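DNA-entry nuclease inhibitor (Bacillus subtilis subsp. subtilis, PDB 4MQD) inhibits the DNA-entry nuclease and takes part in making cells competent for transformation. Local coordinates at residues V22-K25 against D26-P29. Sequence-based numbering, arbitrary orientation.
Sequences VFQK and DSTP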
loop_
_atom_site.group_PDB
_atom_site.type_symbol
_atom_site.label_atom_id
_atom_site.label_comp_id
_atom_site.label_asym_id
_atom_site.label_seq_id
_atom_site.Cartn_x
_atom_site.Cartn_y
_atom_site.Cartn_z
ATOM N N VAL A 22 16.276 -3.493 -14.903
ATOM C CA VAL A 22 15.337 -3.085 -15.940
ATOM C C VAL A 22 16.139 -2.403 -17.040
ATOM O O VAL A 22 16.872 -1.451 -16.766
ATOM C CB VAL A 22 14.288 -2.098 -15.388
ATOM C CG1 VAL A 22 13.277 -1.722 -16.467
ATOM C CG2 VAL A 22 13.595 -2.687 -14.163
ATOM N N PHE A 23 16.009 -2.885 -18.275
ATOM C CA PHE A 23 16.811 -2.358 -19.384
ATOM C C PHE A 23 16.089 -2.378 -20.730
ATOM O O PHE A 23 15.016 -2.968 -20.873
ATOM C CB PHE A 23 18.151 -3.102 -19.475
ATOM C CG PHE A 23 18.022 -4.593 -19.630
ATOM C CD1 PHE A 23 17.741 -5.398 -18.533
ATOM C CD2 PHE A 23 18.219 -5.197 -20.864
ATOM C CE1 PHE A 23 17.638 -6.773 -18.669
ATOM C CE2 PHE A 23 18.118 -6.571 -21.006
ATOM C CZ PHE A 23 17.828 -7.360 -19.906
ATOM N N GLN A 24 16.698 -1.715 -21.711
ATOM C CA GLN A 24 16.096 -1.538 -23.030
ATOM C C GLN A 24 16.016 -2.863 -23.783
ATOM O O GLN A 24 16.806 -3.774 -23.534
ATOM C CB GLN A 24 16.891 -0.520 -23.858
ATOM C CG GLN A 24 17.115 0.834 -23.189
ATOM C CD GLN A 24 15.829 1.498 -22.724
ATOM O OE1 GLN A 24 14.826 1.508 -23.438
ATOM N NE2 GLN A 24 15.859 2.071 -21.524
ATOM N N LYS A 25 15.060 -2.949 -24.706
ATOM C CA LYS A 25 14.800 -4.172 -25.477
ATOM C C LYS A 25 16.063 -4.763 -26.109
ATOM O O LYS A 25 16.272 -5.977 -26.062
ATOM C CB LYS A 25 13.768 -3.899 -26.581
ATOM C CG LYS A 25 13.229 -5.154 -27.260
ATOM C CD LYS A 25 12.928 -4.937 -28.738
ATOM C CE LYS A 25 11.657 -4.130 -28.957
ATOM N NZ LYS A 25 10.424 -4.895 -28.623
ATOM N N ASP A 26 16.893 -3.905 -26.699
ATOM C CA ASP A 26 18.080 -4.348 -27.428
ATOM C C ASP A 26 19.355 -3.767 -26.822
ATOM O O ASP A 26 20.084 -3.019 -27.473
ATOM C CB ASP A 26 17.956 -3.967 -28.906
ATOM C CG ASP A 26 16.722 -4.568 -29.562
ATOM O OD1 ASP A 26 16.434 -5.759 -29.318
ATOM O OD2 ASP A 26 16.039 -3.848 -30.322
ATOM N N SER A 27 19.612 -4.123 -25.566
ATOM C CA SER A 27 20.828 -3.708 -24.869
ATOM C C SER A 27 21.268 -4.779 -23.875
ATOM O O SER A 27 20.449 -5.565 -23.394
ATOM C CB SER A 27 20.611 -2.373 -24.149
ATOM O OG SER A 27 19.688 -2.502 -23.081
ATOM N N THR A 28 22.564 -4.801 -23.576
ATOM C CA THR A 28 23.134 -5.756 -22.630
ATOM C C THR A 28 23.731 -4.990 -21.447
ATOM O O THR A 28 24.851 -4.487 -21.531
ATOM C CB THR A 28 24.212 -6.626 -23.307
ATOM O OG1 THR A 28 23.638 -7.311 -24.427
ATOM C CG2 THR A 28 24.782 -7.650 -22.330
ATOM N N PRO A 29 22.979 -4.897 -20.336
ATOM C CA PRO A 29 23.396 -4.059 -19.217
ATOM C C PRO A 29 24.480 -4.705 -18.351
ATOM O O PRO A 29 24.454 -5.919 -18.143
ATOM C CB PRO A 29 22.109 -3.910 -18.412
ATOM C CG PRO A 29 21.418 -5.213 -18.619
ATOM C CD PRO A 29 21.744 -5.641 -20.026
HETATM O O HOH W 1 18.807 -7.231 -25.135
#
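Pro29 sets CG over one face of the Phe23 ring, its own ring aslant to it, where the chain, having left strand 19-24, folds back alongside the strand's end. The CH-pi contact is made by Pro29 CG, 3.8 Å from the centroid of the Phe23 ring and 18° off its normal; Pro29 CD lies 3.7 Å from Phe23 CD2, at the rim. Phe23 holds CG between its backbone N and carbonyl carbon (chi1 57°), which brings the ring's face against Pro29. His91 of strand 90-93 also meets this ring, its plane inclined to it. Cutting the Phe23 side chain back to an alanine is likely to leave Pro29 CG with no aromatic face to rest on and open a gap between the loop and the strand end.

The turn itself is tied at the carbonyl of Gln24. Ser27 OG donates to Gln24 O at 3.2 Å, coming from above the carbonyl plane with a C=O...donor angle of 108°, and Ser27 N adds a weak bond to the same oxygen. Held between its backbone N and carbonyl carbon, Ser27 OG lies 3.5 Å from Gln24 CB. A water donates to both Lys25 O and Ser27 O, bridging the turn. The Gln24 amide leads away to Gly48 and Thr86, and Lys25 NZ to Asn88 O. With Gln24 O taking one sound and one weak bond from Ser27, hydroxyl and backbone together fix the bend, while the CH-pi contact sets where the loop runs past Phe23.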